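Local atomic coordinates of 3-methylornithine synthase (PDB entry 3T7V), a protein that catalyses the radical SAM isomerization of L-lysine to (3R)-3-methyl-D-ornithine, a step in pyrrolysine biosynthesis, using a [4Fe-4S] cluster and S-adenosylmethionine. Residues Lys16-Tyr21 with Ala47-Asp52; Leu32-Lys37 with Glu41-Ala46; Leu221-Met226 with Ile262-Leu267; Ile274-Asp279 with Leu288-Gly293. All blocks are in the same frame, centred on the assembly; numbering follows the deposited sequence.

Contact 1: Lys16-Tyr21 with Ala47-Asp52; sequences KVIEGY and ARKVRD
Two flat groups flank the apolar meeting of Val17 and Ile18 with Val50: the Tyr21 ring, with Lys16 CE 4.2 Å above one face and over its centre, and the Arg51 guanidinium, with Asp52 OD1 in plane at its edge. Arg51 grips that carboxylate side-on, both nitrogens on the single oxygen: NE lies 2.9 Å from Asp52 OD1, and NH2 reaches the same atom from the same face of the carboxylate plane. Between these groups the short helix 13-18 packs on helix 37-55, which leads into strand 58-68 of the radical SAM barrel. Val17 and Val50 cross at about a right angle, Val17 CG1 meeting Val50 CG2 at 3.9 Å. Ile18 reaches the same turn: its CG1 sits 4.1 Å from Val50 CA, while CD1 extends to the backbone, 3.9 Å from Lys49 O, and touches Lys49 CG. An extended chi2 (160°) carries CD1 that far. A Schellman motif at Gly20 follows the short helix; its positive phi would jam a CB against the preceding carbonyl. Val17 and Val50 also share Pro270, and Arg51 NH1 bonds to the backbone oxygens of Leu290 and Ala294.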
loop_
_atom_site.group_PDB
_atom_site.type_symbol
_atom_site.label_atom_id
_atom_site.label_comp_id
_atom_site.label_asym_id
_atom_site.label_seq_id
_atom_site.Cartn_x
_atom_site.Cartn_y
_atom_site.Cartn_z
ATOM N N LYS A 16 23.453 8.700 10.504
ATOM C CA LYS A 16 24.072 7.404 10.404
ATOM C C LYS A 16 23.432 6.619 9.221
ATOM O O LYS A 16 24.114 6.059 8.373
ATOM C CB LYS A 16 23.950 6.626 11.774
ATOM C CG LYS A 16 24.710 7.240 12.974
ATOM C CD LYS A 16 24.266 6.645 14.318
ATOM C CE LYS A 16 24.607 5.153 14.462
ATOM N NZ LYS A 16 24.352 4.626 15.846
ATOM N N VAL A 17 22.108 6.600 9.150
ATOM C CA VAL A 17 21.447 5.900 8.057
ATOM C C VAL A 17 21.745 6.456 6.669
ATOM O O VAL A 17 21.962 5.703 5.698
ATOM C CB VAL A 17 19.921 5.850 8.348
ATOM C CG1 VAL A 17 19.134 5.369 7.145
ATOM C CG2 VAL A 17 19.735 4.928 9.551
ATOM N N ILE A 18 21.757 7.776 6.578
ATOM C CA ILE A 18 22.114 8.467 5.328
ATOM C C ILE A 18 23.494 7.995 4.850
ATOM O O ILE A 18 23.692 7.739 3.654
ATOM C CB ILE A 18 21.999 10.025 5.465
ATOM C CG1 ILE A 18 20.514 10.399 5.554
ATOM C CG2 ILE A 18 22.683 10.766 4.294
ATOM C CD1 ILE A 18 20.311 11.785 6.159
ATOM N N GLU A 19 24.403 7.814 5.802
ATOM C CA GLU A 19 25.776 7.375 5.493
ATOM C C GLU A 19 25.972 5.887 5.203
ATOM O O GLU A 19 27.091 5.496 4.824
ATOM C CB GLU A 19 26.694 7.794 6.622
ATOM C CG GLU A 19 26.807 9.294 6.790
ATOM C CD GLU A 19 27.663 9.930 5.712
ATOM O OE1 GLU A 19 27.267 9.874 4.523
ATOM O OE2 GLU A 19 28.728 10.484 6.062
ATOM N N GLY A 20 24.920 5.070 5.432
ATOM C CA GLY A 20 24.901 3.649 5.076
ATOM C C GLY A 20 24.716 2.714 6.251
ATOM O O GLY A 20 24.776 1.499 6.083
ATOM N N TYR A 21 24.509 3.250 7.454
ATOM C CA TYR A 21 24.308 2.385 8.639
ATOM C C TYR A 21 23.104 1.440 8.451
ATOM O O TYR A 21 22.031 1.887 8.020
ATOM C CB TYR A 21 24.154 3.241 9.923
ATOM C CG TYR A 21 23.983 2.423 11.177
ATOM C CD1 TYR A 21 25.065 1.726 11.724
ATOM C CD2 TYR A 21 22.712 2.301 11.774
ATOM C CE1 TYR A 21 24.901 0.921 12.838
ATOM C CE2 TYR A 21 22.514 1.488 12.874
ATOM C CZ TYR A 21 23.635 0.815 13.434
ATOM O OH TYR A 21 23.469 0.024 14.555
ATOM N N ALA A 47 13.528 9.675 10.951
ATOM C CA ALA A 47 13.004 9.223 9.646
ATOM C C ALA A 47 12.730 10.408 8.703
ATOM O O ALA A 47 12.960 10.278 7.496
ATOM C CB ALA A 47 11.728 8.413 9.893
ATOM N N ARG A 48 12.232 11.534 9.192
ATOM C CA ARG A 48 12.061 12.670 8.274
ATOM C C ARG A 48 13.429 13.172 7.754
ATOM O O ARG A 48 13.517 13.585 6.602
ATOM C CB ARG A 48 11.342 13.804 8.990
ATOM C CG ARG A 48 9.885 13.561 9.325
ATOM C CD ARG A 48 9.148 14.857 9.701
ATOM N NE ARG A 48 9.738 15.514 10.905
ATOM C CZ ARG A 48 9.375 15.269 12.149
ATOM N NH1 ARG A 48 8.466 14.323 12.432
ATOM N NH2 ARG A 48 9.978 15.959 13.134
ATOM N N LYS A 49 14.492 13.150 8.575
ATOM C CA LYS A 49 15.793 13.549 8.057
ATOM C C LYS A 49 16.232 12.702 6.866
ATOM O O LYS A 49 16.725 13.175 5.844
ATOM C CB LYS A 49 16.847 13.428 9.167
ATOM C CG LYS A 49 18.206 14.055 8.784
ATOM C CD LYS A 49 19.287 13.918 9.860
ATOM C CE LYS A 49 18.989 14.777 11.073
ATOM N NZ LYS A 49 19.890 14.426 12.223
ATOM N N VAL A 50 16.003 11.391 6.982
ATOM C CA VAL A 50 16.400 10.446 5.935
ATOM C C VAL A 50 15.522 10.700 4.717
ATOM O O VAL A 50 16.035 10.841 3.604
ATOM C CB VAL A 50 16.236 8.953 6.439
ATOM C CG1 VAL A 50 16.593 7.995 5.316
ATOM C CG2 VAL A 50 17.199 8.748 7.602
ATOM N N ARG A 51 14.205 10.786 4.935
ATOM C CA ARG A 51 13.306 11.010 3.786
ATOM C C ARG A 51 13.596 12.350 3.076
ATOM O O ARG A 51 13.623 12.407 1.853
ATOM C CB ARG A 51 11.902 11.086 4.300
ATOM C CG ARG A 51 10.799 10.987 3.251
ATOM C CD ARG A 51 10.171 12.296 2.931
ATOM N NE ARG A 51 10.086 13.332 3.959
ATOM C CZ ARG A 51 9.097 13.473 4.840
ATOM N NH1 ARG A 51 8.060 12.669 4.829
ATOM N NH2 ARG A 51 9.113 14.462 5.724
ATOM N N ASP A 52 13.924 13.385 3.861
ATOM C CA ASP A 52 14.162 14.705 3.258
ATOM C C ASP A 52 15.465 14.681 2.467
ATOM O O ASP A 52 15.600 15.347 1.451
ATOM C CB ASP A 52 14.236 15.787 4.356
ATOM C CG ASP A 52 12.879 16.075 5.053
ATOM O OD1 ASP A 52 11.780 15.620 4.620
ATOM O OD2 ASP A 52 12.913 16.799 6.096
#

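Contact 2: Leu32-Lys37 with Glu41-Ala46; sequences LSLESK and ERLYSA
This is a local surface contact in which the connection after helix 25-32 folds back through Leu34 onto the first turns of helix 37-55, which Lys37 begins. Its motif is a capped helix start. Ser36 stands at the N-cap, with its OG accepting from Gly39 N. The hydrogen bond of the contact is the helix's own: Glu41 N donates to Lys37 O at 3.0 Å, with an N-H...O angle of 158°. Glu41 CB lies beside the same oxygen, yet its carboxylate leads off to a salt bridge with Arg48, two turns further along the helix. Apolar packing comes from Leu34, whose side chain points at the helix and meets Leu43 at a slant. One methyl does the work: Leu34 CD1 is 3.9 Å from Leu43 CB and 4.0 Å from Leu43 CD2. In Leu43, CG anti to the backbone N (chi1 172°) and a chi2 of 57° together bring CD2 to that methyl. The same leucine is buried deeper against Leu31, Lys260, Ser263 and Leu267, joining the loop to helices 25-32 and 258-268. Lys260 NZ also bonds to the backbone oxygens of Leu32 and Leu34. The other methyl of Leu34 meets the end of Arg42, whose guanidinium is set obliquely to it, with Leu34 CD2 4.3 Å from Arg42 NH2.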
loop_
_atom_site.group_PDB
_atom_site.type_symbol
_atom_site.label_atom_id
_atom_site.label_comp_id
_atom_site.label_asym_id
_atom_site.label_seq_id
_atom_site.Cartn_x
_atom_site.Cartn_y
_atom_site.Cartn_z
ATOM N N LEU A 32 11.214 -0.416 18.089
ATOM C CA LEU A 32 9.860 -0.941 18.154
ATOM C C LEU A 32 9.267 -0.935 19.554
ATOM O O LEU A 32 8.063 -1.081 19.726
ATOM C CB LEU A 32 9.767 -2.315 17.479
ATOM C CG LEU A 32 9.991 -2.291 15.944
ATOM C CD1 LEU A 32 10.182 -3.741 15.444
ATOM C CD2 LEU A 32 8.818 -1.586 15.175
ATOM N N SER A 33 10.093 -0.805 20.609
ATOM C CA SER A 33 9.503 -0.821 21.957
ATOM C C SER A 33 9.348 0.627 22.489
ATOM O O SER A 33 8.986 0.807 23.635
ATOM C CB SER A 33 10.262 -1.759 22.892
ATOM O OG SER A 33 11.563 -1.323 22.942
ATOM N N LEU A 34 9.610 1.655 21.665
ATOM C CA LEU A 34 9.533 3.031 22.131
ATOM C C LEU A 34 8.080 3.356 22.491
ATOM O O LEU A 34 7.157 2.978 21.767
ATOM C CB LEU A 34 10.071 4.061 21.105
ATOM C CG LEU A 34 11.528 4.040 20.728
ATOM C CD1 LEU A 34 11.725 4.937 19.521
ATOM C CD2 LEU A 34 12.333 4.607 21.869
ATOM N N GLU A 35 7.876 4.014 23.628
ATOM C CA GLU A 35 6.531 4.254 24.130
ATOM C C GLU A 35 6.339 5.746 24.457
ATOM O O GLU A 35 5.220 6.279 24.321
ATOM C CB GLU A 35 6.314 3.368 25.378
ATOM C CG GLU A 35 5.033 3.643 26.157
ATOM C CD GLU A 35 4.825 2.657 27.294
ATOM O OE1 GLU A 35 4.184 1.614 27.039
ATOM O OE2 GLU A 35 5.315 2.913 28.423
ATOM N N SER A 36 7.425 6.416 24.861
ATOM C CA SER A 36 7.315 7.830 25.343
ATOM C C SER A 36 7.136 8.816 24.218
ATOM O O SER A 36 7.636 8.601 23.114
ATOM C CB SER A 36 8.524 8.234 26.182
ATOM O OG SER A 36 9.682 8.392 25.396
ATOM N N LYS A 37 6.431 9.902 24.505
ATOM C CA LYS A 37 6.161 10.967 23.523
ATOM C C LYS A 37 7.465 11.491 22.964
ATOM O O LYS A 37 7.609 11.647 21.739
ATOM C CB LYS A 37 5.265 12.101 24.106
ATOM C CG LYS A 37 3.770 11.743 24.243
ATOM C CD LYS A 37 2.934 12.869 24.888
ATOM C CE LYS A 37 1.553 12.432 25.435
ATOM N NZ LYS A 37 0.687 13.466 26.149
ATOM N N GLU A 41 8.871 11.058 19.127
ATOM C CA GLU A 41 9.193 12.246 18.318
ATOM C C GLU A 41 10.649 12.200 17.788
ATOM O O GLU A 41 10.907 12.623 16.657
ATOM C CB GLU A 41 8.903 13.558 19.087
ATOM C CG GLU A 41 9.060 14.772 18.238
ATOM C CD GLU A 41 8.300 14.627 16.913
ATOM O OE1 GLU A 41 7.045 14.448 16.966
ATOM O OE2 GLU A 41 8.946 14.652 15.814
ATOM N N ARG A 42 11.585 11.635 18.556
ATOM C CA ARG A 42 12.955 11.550 18.067
ATOM C C ARG A 42 13.041 10.522 16.925
ATOM O O ARG A 42 13.800 10.705 15.946
ATOM C CB ARG A 42 13.995 11.308 19.194
ATOM C CG ARG A 42 14.184 9.924 19.701
ATOM C CD ARG A 42 15.673 9.653 19.919
ATOM N NE ARG A 42 15.910 8.265 20.326
ATOM C CZ ARG A 42 15.719 7.198 19.553
ATOM N NH1 ARG A 42 15.280 7.326 18.312
ATOM N NH2 ARG A 42 15.961 5.994 20.037
ATOM N N LEU A 43 12.240 9.478 17.007
ATOM C CA LEU A 43 12.194 8.446 15.924
ATOM C C LEU A 43 11.578 9.068 14.643
ATOM O O LEU A 43 12.182 8.905 13.551
ATOM C CB LEU A 43 11.366 7.247 16.411
ATOM C CG LEU A 43 11.070 6.213 15.338
ATOM C CD1 LEU A 43 12.362 5.658 14.685
ATOM C CD2 LEU A 43 10.114 5.127 15.835
ATOM N N TYR A 44 10.454 9.767 14.772
ATOM C CA TYR A 44 9.858 10.426 13.588
ATOM C C TYR A 44 10.803 11.443 12.956
ATOM O O TYR A 44 10.962 11.478 11.789
ATOM C CB TYR A 44 8.541 11.125 13.916
ATOM C CG TYR A 44 7.515 10.256 14.641
ATOM C CD1 TYR A 44 7.442 8.842 14.412
ATOM C CD2 TYR A 44 6.555 10.817 15.487
ATOM C CE1 TYR A 44 6.500 8.065 15.078
ATOM C CE2 TYR A 44 5.622 10.043 16.109
ATOM C CZ TYR A 44 5.595 8.682 15.906
ATOM O OH TYR A 44 4.667 7.977 16.619
ATOM N N SER A 45 11.474 12.249 13.801
ATOM C CA SER A 45 12.429 13.233 13.311
ATOM C C SER A 45 13.577 12.573 12.557
ATOM O O SER A 45 13.993 13.069 11.507
ATOM C CB SER A 45 13.015 14.027 14.518
ATOM O OG SER A 45 13.924 14.978 14.010
ATOM N N ALA A 46 14.107 11.448 13.065
ATOM C CA ALA A 46 15.171 10.763 12.349
ATOM C C ALA A 46 14.706 10.299 10.958
ATOM O O ALA A 46 15.422 10.393 9.944
ATOM C CB ALA A 46 15.708 9.560 13.186
#

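Contact 3: Leu221-Met226 with Ile262-Leu267; sequences LSLRGM and ISVLRL
In the helical layer around the TIM-type barrel of the radical SAM core, helix 216-228 follows strand 203-210 and helix 258-268 comes after strand 233-238; the two pack side by side through Leu223, Met226, Val264 and Leu265. The segments 221-226 and 262-267 run in much the same direction, with a crossing angle of -37° and axes 11.7 Å apart at closest approach, so only side-chain ends bridge the gap. Leu223 stands at the centre and uses both its methyls. CD1 goes to Val264, lying 3.9 Å from Val264 CG1 with the two side chains at about a right angle. CD2 presses on Leu265, and the 3.4 Å between Leu223 CD2 and Leu265 CD2 is tighter than ordinary van der Waals contact. A turn further on, Met226 brings its terminal methyl to the same leucine branch, Met226 CE standing 3.8 Å from Leu265 CD2. The bend at chi3 (-58°) turns that methyl across the leucine instead of letting the chain run on straight. Leu265 CD2 thus meets two residues of helix 216-228. Beneath, Leu223 and Met226 rest on Ile208 of the barrel strand, and Leu265 covers Ile274. All four contact residues are buried, leaving an entirely apolar seam between neighbouring outer helices that run in broadly the same direction, as expected of an alpha/beta barrel.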
loop_
_atom_site.group_PDB
_atom_site.type_symbol
_atom_site.label_atom_id
_atom_site.label_comp_id
_atom_site.label_asym_id
_atom_site.label_seq_id
_atom_site.Cartn_x
_atom_site.Cartn_y
_atom_site.Cartn_z
ATOM N N LEU A 221 10.609 -10.307 12.112
ATOM C CA LEU A 221 10.650 -11.368 11.096
ATOM C C LEU A 221 10.049 -10.799 9.797
ATOM O O LEU A 221 10.610 -10.989 8.721
ATOM C CB LEU A 221 9.811 -12.569 11.505
ATOM C CG LEU A 221 10.233 -13.617 12.538
ATOM C CD1 LEU A 221 9.159 -14.727 12.633
ATOM C CD2 LEU A 221 11.545 -14.186 11.993
ATOM N N SER A 222 9.003 -10.005 9.924
ATOM C CA SER A 222 8.373 -9.454 8.708
ATOM C C SER A 222 9.171 -8.354 8.063
ATOM O O SER A 222 9.279 -8.306 6.829
ATOM C CB SER A 222 6.987 -8.956 9.025
ATOM O OG SER A 222 6.187 -10.078 9.349
ATOM N N LEU A 223 9.789 -7.500 8.876
ATOM C CA LEU A 223 10.675 -6.470 8.292
ATOM C C LEU A 223 11.895 -7.102 7.562
ATOM O O LEU A 223 12.250 -6.682 6.437
ATOM C CB LEU A 223 11.207 -5.490 9.376
ATOM C CG LEU A 223 10.040 -4.635 9.970
ATOM C CD1 LEU A 223 10.528 -3.952 11.270
ATOM C CD2 LEU A 223 9.604 -3.519 9.001
ATOM N N ARG A 224 12.522 -8.111 8.188
ATOM C CA ARG A 224 13.647 -8.756 7.578
ATOM C C ARG A 224 13.167 -9.529 6.331
ATOM O O ARG A 224 13.861 -9.550 5.305
ATOM C CB ARG A 224 14.343 -9.704 8.570
ATOM C CG ARG A 224 14.996 -8.990 9.740
ATOM C CD ARG A 224 16.117 -8.150 9.201
ATOM N NE ARG A 224 16.852 -7.605 10.357
ATOM C CZ ARG A 224 17.547 -6.468 10.304
ATOM N NH1 ARG A 224 17.608 -5.789 9.175
ATOM N NH2 ARG A 224 18.155 -6.008 11.401
ATOM N N GLY A 225 11.967 -10.141 6.372
ATOM C CA GLY A 225 11.401 -10.932 5.227
ATOM C C GLY A 225 11.186 -10.014 4.059
ATOM O O GLY A 225 11.524 -10.396 2.899
ATOM N N MET A 226 10.654 -8.840 4.330
ATOM C CA MET A 226 10.422 -7.821 3.234
ATOM C C MET A 226 11.712 -7.388 2.597
ATOM O O MET A 226 11.702 -7.162 1.392
ATOM C CB MET A 226 9.624 -6.518 3.671
ATOM C CG MET A 226 8.120 -6.740 3.797
ATOM S SD MET A 226 7.109 -5.196 3.670
ATOM C CE MET A 226 8.076 -4.668 5.035
ATOM N N ILE A 262 6.404 2.782 10.162
ATOM C CA ILE A 262 6.776 3.648 8.985
ATOM C C ILE A 262 8.177 4.243 9.169
ATOM O O ILE A 262 8.992 4.240 8.253
ATOM C CB ILE A 262 5.734 4.729 8.694
ATOM C CG1 ILE A 262 4.481 4.116 8.106
ATOM C CG2 ILE A 262 6.322 5.782 7.762
ATOM C CD1 ILE A 262 3.336 5.107 8.050
ATOM N N SER A 263 8.402 4.762 10.405
ATOM C CA SER A 263 9.738 5.353 10.636
ATOM C C SER A 263 10.824 4.294 10.562
ATOM O O SER A 263 11.863 4.531 9.969
ATOM C CB SER A 263 9.797 6.012 11.988
ATOM O OG SER A 263 8.849 7.059 12.071
ATOM N N VAL A 264 10.573 3.105 11.115
ATOM C CA VAL A 264 11.578 2.050 11.032
ATOM C C VAL A 264 11.786 1.639 9.568
ATOM O O VAL A 264 12.927 1.421 9.119
ATOM C CB VAL A 264 11.115 0.838 11.894
ATOM C CG1 VAL A 264 12.014 -0.343 11.612
ATOM C CG2 VAL A 264 11.247 1.233 13.383
ATOM N N LEU A 265 10.696 1.567 8.768
ATOM C CA LEU A 265 10.870 1.228 7.339
ATOM C C LEU A 265 11.718 2.275 6.640
ATOM O O LEU A 265 12.481 1.946 5.725
ATOM C CB LEU A 265 9.473 1.209 6.614
ATOM C CG LEU A 265 8.695 -0.101 6.930
ATOM C CD1 LEU A 265 7.240 0.060 6.369
ATOM C CD2 LEU A 265 9.327 -1.339 6.342
ATOM N N ARG A 266 11.497 3.536 6.994
ATOM C CA ARG A 266 12.324 4.603 6.333
ATOM C C ARG A 266 13.801 4.455 6.714
ATOM O O ARG A 266 14.691 4.711 5.868
ATOM C CB ARG A 266 11.806 5.970 6.713
ATOM C CG ARG A 266 12.610 7.182 6.199
ATOM C CD ARG A 266 12.787 7.140 4.687
ATOM N NE ARG A 266 11.508 7.363 4.027
ATOM C CZ ARG A 266 11.257 7.036 2.753
ATOM N NH1 ARG A 266 12.155 6.475 1.982
ATOM N NH2 ARG A 266 10.010 7.179 2.278
ATOM N N LEU A 267 14.024 4.001 7.943
ATOM C CA LEU A 267 15.409 3.891 8.363
ATOM C C LEU A 267 16.053 2.637 7.754
ATOM O O LEU A 267 17.251 2.566 7.627
ATOM C CB LEU A 267 15.483 3.893 9.908
ATOM C CG LEU A 267 15.023 5.209 10.585
ATOM C CD1 LEU A 267 15.000 5.111 12.115
ATOM C CD2 LEU A 267 15.935 6.351 10.199
#

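Contact 4: Ile274-Asp279 with Leu288-Gly293; sequences IPASLD and LRLNAG. With MD0 (5-amino-D-isoleucine), chain D.
Ala276 and Arg289 form the tight centre of this contact, the inner packing of a beta-alpha-beta unit in which strand 275-277 is covered by the end of helix 278-291. Ala276 CB lies 3.6 Å from Arg289 CB, and Leu290 closes in from beside it, with CG 4.1 Å from the same methyl. Packing is looser towards both ends. Arg289 runs extended past the strand, its CD 3.9 Å from Ser277 O with the guanidinium oblique to that oxygen; its charged end is claimed by Glu281 and Glu258. On the outer side of the helix Leu288 is exposed. The helix end turns at Gly293 in a Schellman motif, buried near Ile274. The other side of the strand faces the bound 5-amino-D-isoleucine. Ser277 OG, set anti to the backbone N (chi1 175°), donates to MD0 OXT at 2.6 Å and accepts from Asp279 N at 3.0 Å, the N-cap bond of the helix. Asp279 OD2 takes a weak, 3.1 Å bond from MD0 N and is itself held by the backbone nitrogens of Val310 and Ala311, while OD1 pairs with Arg322. An alanine at Ser277 is likely to leave the ligand carboxylate without this short bond and Asp279 N without its cap. Through its hydroxyl Ser277 couples the helix start to the ligand, so that this strand end and helix start contribute, with Thr298, Ser299 and Arg235 among others, to holding the bound amino acid.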
loop_
_atom_site.group_PDB
_atom_site.type_symbol
_atom_site.label_atom_id
_atom_site.label_comp_id
_atom_site.label_asym_id
_atom_site.label_seq_id
_atom_site.Cartn_x
_atom_site.Cartn_y
_atom_site.Cartn_z
ATOM N N ILE A 274 7.424 4.674 0.468
ATOM C CA ILE A 274 6.687 4.187 1.645
ATOM C C ILE A 274 5.425 4.986 1.711
ATOM O O ILE A 274 5.490 6.242 1.787
ATOM C CB ILE A 274 7.465 4.404 2.966
ATOM C CG1 ILE A 274 8.828 3.735 2.835
ATOM C CG2 ILE A 274 6.642 3.923 4.175
ATOM C CD1 ILE A 274 9.785 3.924 4.067
ATOM N N PRO A 275 4.244 4.345 1.655
ATOM C CA PRO A 275 2.966 5.057 1.557
ATOM C C PRO A 275 2.437 5.610 2.806
ATOM O O PRO A 275 2.596 4.988 3.926
ATOM C CB PRO A 275 2.026 4.020 0.960
ATOM C CG PRO A 275 2.547 2.723 1.321
ATOM C CD PRO A 275 4.067 2.897 1.451
ATOM N N ALA A 276 1.762 6.753 2.687
ATOM C CA ALA A 276 0.876 7.267 3.703
ATOM C C ALA A 276 -0.548 7.012 3.113
ATOM O O ALA A 276 -1.002 7.757 2.215
ATOM C CB ALA A 276 1.149 8.757 3.885
ATOM N N SER A 277 -1.231 5.978 3.588
ATOM C CA SER A 277 -2.569 5.613 3.096
ATOM C C SER A 277 -3.689 6.404 3.751
ATOM O O SER A 277 -3.757 6.484 4.982
ATOM C CB SER A 277 -2.835 4.109 3.348
ATOM O OG SER A 277 -4.186 3.788 2.962
ATOM N N LEU A 278 -4.587 6.955 2.939
ATOM C CA LEU A 278 -5.776 7.665 3.483
ATOM C C LEU A 278 -6.818 6.645 4.018
ATOM O O LEU A 278 -7.767 7.018 4.685
ATOM C CB LEU A 278 -6.447 8.423 2.363
ATOM C CG LEU A 278 -5.674 9.554 1.672
ATOM C CD1 LEU A 278 -6.594 10.426 0.813
ATOM C CD2 LEU A 278 -4.899 10.419 2.620
ATOM N N ASP A 279 -6.640 5.351 3.677
ATOM C CA ASP A 279 -7.678 4.368 3.993
ATOM C C ASP A 279 -7.800 4.066 5.511
ATOM O O ASP A 279 -8.828 3.537 5.962
ATOM C CB ASP A 279 -7.304 3.049 3.263
ATOM C CG ASP A 279 -8.484 2.171 2.908
ATOM O OD1 ASP A 279 -9.652 2.609 2.831
ATOM O OD2 ASP A 279 -8.164 0.985 2.575
ATOM N N LEU A 288 0.235 12.525 9.826
ATOM C CA LEU A 288 1.019 11.806 10.825
ATOM C C LEU A 288 1.989 10.837 10.123
ATOM O O LEU A 288 3.162 10.623 10.518
ATOM C CB LEU A 288 0.075 11.012 11.721
ATOM C CG LEU A 288 -0.789 11.860 12.688
ATOM C CD1 LEU A 288 -1.848 11.036 13.408
ATOM C CD2 LEU A 288 0.124 12.540 13.686
ATOM N N ARG A 289 1.463 10.227 9.063
ATOM C CA ARG A 289 2.279 9.177 8.328
ATOM C C ARG A 289 3.374 9.818 7.525
ATOM O O ARG A 289 4.528 9.316 7.523
ATOM C CB ARG A 289 1.354 8.329 7.429
ATOM C CG ARG A 289 0.452 7.386 8.261
ATOM C CD ARG A 289 -0.870 7.022 7.568
ATOM N NE ARG A 289 -1.512 5.976 8.386
ATOM C CZ ARG A 289 -2.194 6.189 9.540
ATOM N NH1 ARG A 289 -2.336 7.427 10.056
ATOM N NH2 ARG A 289 -2.678 5.137 10.210
ATOM N N LEU A 290 3.104 10.927 6.826
ATOM C CA LEU A 290 4.205 11.688 6.201
ATOM C C LEU A 290 5.234 12.192 7.216
ATOM O O LEU A 290 6.478 12.083 6.968
ATOM C CB LEU A 290 3.699 12.907 5.390
ATOM C CG LEU A 290 2.805 12.482 4.181
ATOM C CD1 LEU A 290 2.049 13.733 3.686
ATOM C CD2 LEU A 290 3.676 11.869 3.044
ATOM N N ASN A 291 4.761 12.654 8.399
ATOM C CA ASN A 291 5.724 13.087 9.418
ATOM C C ASN A 291 6.433 11.951 10.100
ATOM O O ASN A 291 7.370 12.194 10.846
ATOM C CB ASN A 291 4.988 13.957 10.431
ATOM C CG ASN A 291 4.687 15.326 9.872
ATOM O OD1 ASN A 291 5.404 15.822 8.951
ATOM N ND2 ASN A 291 3.667 15.975 10.416
ATOM N N ALA A 292 6.063 10.710 9.828
ATOM C CA ALA A 292 6.834 9.537 10.318
ATOM C C ALA A 292 7.799 9.015 9.211
ATOM O O ALA A 292 8.565 8.077 9.472
ATOM C CB ALA A 292 5.887 8.399 10.692
ATOM N N GLY A 293 7.795 9.633 8.024
ATOM C CA GLY A 293 8.767 9.237 6.978
ATOM C C GLY A 293 8.194 8.721 5.677
ATOM O O GLY A 293 8.933 8.361 4.800
HETATM C C MD0 D . -4.243 1.818 -0.103
HETATM N N MD0 D . -6.634 1.401 -0.127
HETATM O O MD0 D . -3.258 2.224 -0.754
HETATM C CA MD0 D . -5.376 1.167 -0.828
HETATM C CB MD0 D . -5.121 -0.364 -0.973
HETATM C CD MD0 D . -3.801 -1.948 -2.535
HETATM N NE MD0 D . -2.636 -2.014 -3.408
HETATM C CG MD0 D . -3.885 -0.563 -1.899
HETATM C CG2 MD0 D . -4.890 -1.100 0.372
HETATM O OXT MD0 D . -4.333 1.929 1.125
#

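Overall arrangement
From the N terminus, contact 1 closes a loop between helix 13-18 and helix 37-55, and contact 2 is nested inside it, at the turn leading into the same long helix, which both contacts use. Contacts 3 and 4 follow in series, with no crossing: contact 3 closes the loop from helix 216-228 through strand 233-238 to helix 258-268, and contact 4 closes the short loop of strand 275-277 and helix 278-291. Helix 37-55 and helix 258-268 converge on the end of helix 278-291, where Arg48, Arg51, Ser263 and Arg266 bond to backbone oxygens of residues 290-293. The N-terminal helices are thus tied to the barrel wall whose inner side holds the ligand.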